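Local coordinates for acyl-CoA dehydrogenase domain protein Tcur3483 (Thermomonospora curvata, PDB 6WY9) that binds FAD and probably works as an acyl-CoA dehydrogenase, oxidising the CH-CH group of its substrate, at residues A38-L43 with A103-P108; V95-V100 with L265-G270. All coordinates share one frame; numbering follows the deposited sequence.

Contact 1. Residues A38-L43 with A103-P108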
loop_
_atom_site.group_PDB
_atom_site.type_symbol
_atom_site.label_atom_id
_atom_site.label_comp_id
_atom_site.label_asym_id
_atom_site.label_seq_id
_atom_site.Cartn_x
_atom_site.Cartn_y
_atom_site.Cartn_z
ATOM N N ALA A 38 -32.561 -22.294 11.660
ATOM C CA ALA A 38 -33.917 -22.810 11.539
ATOM C C ALA A 38 -34.927 -21.659 11.446
ATOM O O ALA A 38 -35.817 -21.655 10.581
ATOM C CB ALA A 38 -34.226 -23.733 12.720
ATOM N N TYR A 39 -34.777 -20.643 12.298
ATOM C CA TYR A 39 -35.779 -19.584 12.347
ATOM C C TYR A 39 -35.816 -18.772 11.048
ATOM O O TYR A 39 -36.890 -18.578 10.450
ATOM C CB TYR A 39 -35.496 -18.667 13.533
ATOM C CG TYR A 39 -36.343 -17.421 13.551
ATOM C CD1 TYR A 39 -37.703 -17.484 13.853
ATOM C CD2 TYR A 39 -35.783 -16.176 13.301
ATOM C CE1 TYR A 39 -38.497 -16.316 13.893
ATOM C CE2 TYR A 39 -36.571 -14.993 13.345
ATOM C CZ TYR A 39 -37.923 -15.079 13.631
ATOM O OH TYR A 39 -38.710 -13.936 13.675
ATOM N N PHE A 40 -34.656 -18.259 10.621
ATOM C CA PHE A 40 -34.598 -17.481 9.386
ATOM C C PHE A 40 -34.995 -18.312 8.180
ATOM O O PHE A 40 -35.579 -17.777 7.225
ATOM C CB PHE A 40 -33.197 -16.900 9.180
ATOM C CG PHE A 40 -32.823 -15.882 10.193
ATOM C CD1 PHE A 40 -33.741 -14.931 10.608
ATOM C CD2 PHE A 40 -31.547 -15.841 10.719
ATOM C CE1 PHE A 40 -33.401 -13.973 11.546
ATOM C CE2 PHE A 40 -31.200 -14.893 11.666
ATOM C CZ PHE A 40 -32.129 -13.953 12.084
ATOM N N ASN A 41 -34.680 -19.615 8.191
ATOM C CA ASN A 41 -35.103 -20.474 7.093
ATOM C C ASN A 41 -36.617 -20.500 6.979
ATOM O O ASN A 41 -37.159 -20.574 5.873
ATOM C CB ASN A 41 -34.561 -21.901 7.268
ATOM C CG ASN A 41 -34.896 -22.790 6.089
ATOM O OD1 ASN A 41 -34.212 -22.761 5.067
ATOM N ND2 ASN A 41 -35.950 -23.591 6.221
ATOM N N GLY A 42 -37.317 -20.467 8.109
ATOM C CA GLY A 42 -38.766 -20.431 8.086
ATOM C C GLY A 42 -39.359 -19.117 7.643
ATOM O O GLY A 42 -40.587 -18.985 7.630
ATOM N N LEU A 43 -38.514 -18.138 7.304
ATOM C CA LEU A 43 -38.915 -16.826 6.809
ATOM C C LEU A 43 -38.448 -16.573 5.385
ATOM O O LEU A 43 -39.264 -16.223 4.523
ATOM C CB LEU A 43 -38.355 -15.723 7.720
ATOM C CG LEU A 43 -38.726 -15.711 9.195
ATOM C CD1 LEU A 43 -38.247 -14.408 9.824
ATOM C CD2 LEU A 43 -40.229 -15.866 9.343
ATOM N N ALA A 103 -28.520 -14.965 6.440
ATOM C CA ALA A 103 -29.827 -15.289 5.878
ATOM C C ALA A 103 -30.262 -14.338 4.765
ATOM O O ALA A 103 -31.244 -14.636 4.075
ATOM C CB ALA A 103 -30.892 -15.291 6.975
ATOM N N GLY A 104 -29.551 -13.238 4.553
ATOM C CA GLY A 104 -30.015 -12.218 3.639
ATOM C C GLY A 104 -31.017 -11.260 4.243
ATOM O O GLY A 104 -31.548 -10.402 3.529
ATOM N N LEU A 105 -31.266 -11.362 5.448
ATOM C CA LEU A 105 -32.372 -10.529 5.868
ATOM C C LEU A 105 -31.861 -9.180 6.357
ATOM O O LEU A 105 -30.729 -9.068 6.838
ATOM C CB LEU A 105 -33.170 -11.213 6.972
ATOM C CG LEU A 105 -33.797 -12.561 6.584
ATOM C CD1 LEU A 105 -34.635 -13.156 7.719
ATOM C CD2 LEU A 105 -34.618 -12.452 5.294
ATOM N N PRO A 106 -32.655 -8.136 6.185
ATOM C CA PRO A 106 -32.290 -6.842 6.754
ATOM C C PRO A 106 -32.714 -6.793 8.210
ATOM O O PRO A 106 -33.744 -7.351 8.591
ATOM C CB PRO A 106 -33.090 -5.853 5.902
ATOM C CG PRO A 106 -34.325 -6.626 5.559
ATOM C CD PRO A 106 -33.858 -8.057 5.340
ATOM N N PHE A 107 -31.892 -6.145 9.030
ATOM C CA PHE A 107 -32.141 -5.970 10.449
ATOM C C PHE A 107 -32.193 -4.478 10.763
ATOM O O PHE A 107 -31.423 -3.714 10.178
ATOM C CB PHE A 107 -31.036 -6.641 11.264
ATOM C CG PHE A 107 -31.295 -6.676 12.741
ATOM C CD1 PHE A 107 -30.968 -5.595 13.538
ATOM C CD2 PHE A 107 -31.803 -7.817 13.338
ATOM C CE1 PHE A 107 -31.182 -5.623 14.898
ATOM C CE2 PHE A 107 -32.027 -7.855 14.701
ATOM C CZ PHE A 107 -31.713 -6.762 15.486
ATOM N N PRO A 108 -33.100 -4.022 11.635
ATOM C CA PRO A 108 -33.199 -2.568 11.875
ATOM C C PRO A 108 -32.114 -2.071 12.825
ATOM O O PRO A 108 -32.393 -1.619 13.948
ATOM C CB PRO A 108 -34.603 -2.434 12.467
ATOM C CG PRO A 108 -34.795 -3.713 13.213
ATOM C CD PRO A 108 -34.120 -4.777 12.394
#
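Phe40, in the last turn of helix 26-41, meets Ala103 and Leu105 with two different parts of its side chain. The Ala103 methyl sits at the root and beside the start of the ring: its CB is 3.6 Å from Phe40 CB and 3.8 Å from Phe40 CD2. Leu105 meets the other ortho carbon, its CD1 lying 3.5 Å from Phe40 CD1. Both methyls approach the ring at a slant. Phe40 reaches this position with CG beside the backbone N and anti to the carbonyl carbon (chi1 -66°). Beyond the helix end, Leu43 brings its own CD1 near the same Leu105 methyl, but at 4.4 Å between the two CD1 atoms this is a looser, marginal touch.

The partner segment changes direction between its two contact residues. A Schellman motif, with Gly104 at positive phi (82°), ends helix 90-103 and leads the chain off so that Ala103 and Leu105 can both face Phe40. Leu69 of helix 62-71 also packs on Phe40, and Met68 on Leu43, adding a third helix to the cluster. Replacing Phe40 with an alanine would probably strip Leu105 CD1 of its main partner here and open a gap between the end of helix 26-41 and the loop 103-108.

No hydrogen bond or ion pair joins the two segments. The contact is wholly apolar, burying 158 Å² over both sides, so it rests on the fit of the Phe40 side chain, CB and ring, against two methyl groups, with Leu43 at the margin, and on excluding water from them.

Contact 2. Residues V95-V100 with L265-G270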
loop_
_atom_site.group_PDB
_atom_site.type_symbol
_atom_site.label_atom_id
_atom_site.label_comp_id
_atom_site.label_asym_id
_atom_site.label_seq_id
_atom_site.Cartn_x
_atom_site.Cartn_y
_atom_site.Cartn_z
ATOM N N VAL A 95 -23.634 -13.223 17.375
ATOM C CA VAL A 95 -24.170 -14.391 16.672
ATOM C C VAL A 95 -25.458 -14.007 15.962
ATOM O O VAL A 95 -25.649 -14.317 14.784
ATOM C CB VAL A 95 -24.389 -15.577 17.630
ATOM C CG1 VAL A 95 -24.901 -16.784 16.842
ATOM C CG2 VAL A 95 -23.106 -15.961 18.377
ATOM N N LEU A 96 -26.344 -13.286 16.659
ATOM C CA LEU A 96 -27.585 -12.821 16.041
ATOM C C LEU A 96 -27.314 -11.977 14.786
ATOM O O LEU A 96 -27.825 -12.277 13.696
ATOM C CB LEU A 96 -28.407 -12.056 17.072
ATOM C CG LEU A 96 -29.664 -11.344 16.538
ATOM C CD1 LEU A 96 -30.562 -12.286 15.780
ATOM C CD2 LEU A 96 -30.436 -10.695 17.699
ATOM N N PHE A 97 -26.482 -10.939 14.902
ATOM C CA PHE A 97 -26.188 -10.110 13.723
ATOM C C PHE A 97 -25.551 -10.925 12.601
ATOM O O PHE A 97 -25.846 -10.710 11.414
ATOM C CB PHE A 97 -25.277 -8.942 14.104
ATOM C CG PHE A 97 -25.868 -8.034 15.147
ATOM C CD1 PHE A 97 -27.244 -7.910 15.280
ATOM C CD2 PHE A 97 -25.051 -7.302 16.007
ATOM C CE1 PHE A 97 -27.802 -7.063 16.260
ATOM C CE2 PHE A 97 -25.608 -6.468 16.984
ATOM C CZ PHE A 97 -26.982 -6.351 17.101
ATOM N N ASP A 98 -24.660 -11.859 12.944
ATOM C CA ASP A 98 -24.024 -12.625 11.872
ATOM C C ASP A 98 -25.045 -13.496 11.156
ATOM O O ASP A 98 -25.016 -13.624 9.922
ATOM C CB ASP A 98 -22.867 -13.457 12.412
ATOM C CG ASP A 98 -22.034 -14.073 11.288
ATOM O OD1 ASP A 98 -22.080 -15.313 11.142
ATOM O OD2 ASP A 98 -21.364 -13.318 10.527
ATOM N N GLU A 99 -25.999 -14.041 11.902
ATOM C CA GLU A 99 -26.937 -14.969 11.287
ATOM C C GLU A 99 -27.992 -14.246 10.459
ATOM O O GLU A 99 -28.395 -14.762 9.412
ATOM C CB GLU A 99 -27.573 -15.861 12.367
ATOM C CG GLU A 99 -26.584 -16.934 12.908
ATOM C CD GLU A 99 -26.171 -17.953 11.847
ATOM O OE1 GLU A 99 -27.040 -18.384 11.060
ATOM O OE2 GLU A 99 -24.970 -18.304 11.767
ATOM N N VAL A 100 -28.411 -13.039 10.864
ATOM C CA VAL A 100 -29.357 -12.278 10.040
ATOM C C VAL A 100 -28.725 -11.926 8.692
ATOM O O VAL A 100 -29.347 -12.084 7.635
ATOM C CB VAL A 100 -29.868 -11.021 10.783
ATOM C CG1 VAL A 100 -30.421 -11.386 12.133
ATOM C CG2 VAL A 100 -28.792 -9.945 10.941
ATOM N N LEU A 265 -20.951 -1.820 11.841
ATOM C CA LEU A 265 -19.786 -2.072 11.002
ATOM C C LEU A 265 -19.014 -3.309 11.479
ATOM O O LEU A 265 -18.438 -4.029 10.665
ATOM C CB LEU A 265 -18.907 -0.805 10.938
ATOM C CG LEU A 265 -19.681 0.494 10.598
ATOM C CD1 LEU A 265 -18.762 1.619 10.204
ATOM C CD2 LEU A 265 -20.643 0.285 9.477
ATOM N N ALA A 266 -19.042 -3.600 12.774
ATOM C CA ALA A 266 -18.535 -4.875 13.257
ATOM C C ALA A 266 -19.260 -6.061 12.617
ATOM O O ALA A 266 -18.623 -7.018 12.152
ATOM C CB ALA A 266 -18.671 -4.939 14.764
ATOM N N ALA A 267 -20.596 -6.060 12.655
ATOM C CA ALA A 267 -21.334 -7.132 11.986
ATOM C C ALA A 267 -21.026 -7.181 10.492
ATOM O O ALA A 267 -21.034 -8.275 9.904
ATOM C CB ALA A 267 -22.845 -6.978 12.212
ATOM N N LEU A 268 -20.784 -6.014 9.853
ATOM C CA LEU A 268 -20.418 -5.998 8.431
ATOM C C LEU A 268 -19.138 -6.774 8.197
ATOM O O LEU A 268 -19.025 -7.535 7.229
ATOM C CB LEU A 268 -20.219 -4.578 7.912
ATOM C CG LEU A 268 -21.364 -3.586 8.079
ATOM C CD1 LEU A 268 -21.081 -2.261 7.351
ATOM C CD2 LEU A 268 -22.699 -4.196 7.641
ATOM N N GLY A 269 -18.131 -6.527 9.036
ATOM C CA GLY A 269 -16.918 -7.318 8.970
ATOM C C GLY A 269 -17.198 -8.800 9.149
ATOM O O GLY A 269 -16.593 -9.636 8.480
ATOM N N GLY A 270 -18.121 -9.140 10.049
ATOM C CA GLY A 270 -18.517 -10.528 10.197
ATOM C C GLY A 270 -18.949 -11.132 8.875
ATOM O O GLY A 270 -18.571 -12.255 8.534
#
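This is a small helix-helix contact between the N-terminal and C-terminal helical regions of the acyl-CoA dehydrogenase fold, where helix 90-103 meets helix 263-286 through Phe97, Asp98, Ala267 and Gly270. The backbones come close: the CA atoms of Phe97 and Ala267 are 6.0 Å apart. The small residues on helix 263-286 are consistent with this closeness. Ala267 and Gly270, one helical turn apart, both present their surface to helix 90-103.

The apolar half is a meeting of beta carbons, Phe97 CB lying 3.7 Å from Ala267 CB. Although Phe97 leaves its backbone toward the other helix, its ring swings off, since CG stands beside the backbone N (chi1 -60°). The alanine methyl therefore touches the root of Phe97, while the ring goes on to meet Phe107 and Phe109.

Asp98 forms the polar half. Its CG lies opposite the backbone N (chi1 -170°), which brings the carboxylate alongside Gly270. OD2 comes within 3.6 Å of Gly270 O, but both are acceptors, and the contact is proximity without a bond. OD1 forms salt bridges with Arg274 NH2, further along helix 263-286, and with Arg33 NH1 of helix 26-41, and these positive charges probably offset the nearness of the carbonyl oxygen. A beta carbon on Gly270 would lie only 3.2 Å from Asp98 OD2 and would also press on Ala267 O (3.0 Å).

Helix 26-41 packs along another side of the same turns of helix 90-103, with Leu36 against Leu96 and Arg33 against Val95. Behind helix 263-286 lies helix 326-350, which receives Leu265 and Leu268; the strands of the middle domain intervene in sequence between the two paired helices.

The two contacts have centres 13 Å apart, on the same side of the chain's centre, and helix 90-103 connects them: contact 2 uses its middle, contact 1 its last residue and the loop beyond. Along the chain the segments run 38-43, 95-100, 103-108 and 265-270, so those of the two contacts alternate. They also touch directly. Leu105 N probably donates a hydrogen bond to Val100 O, and the Phe40 ring packs on Glu99 and Val100. Contact 1 remains inside the N-terminal helical domain, whereas contact 2 reaches the C-terminal one. Together they form a continuous packed path from helix 26-41 to helix 263-286.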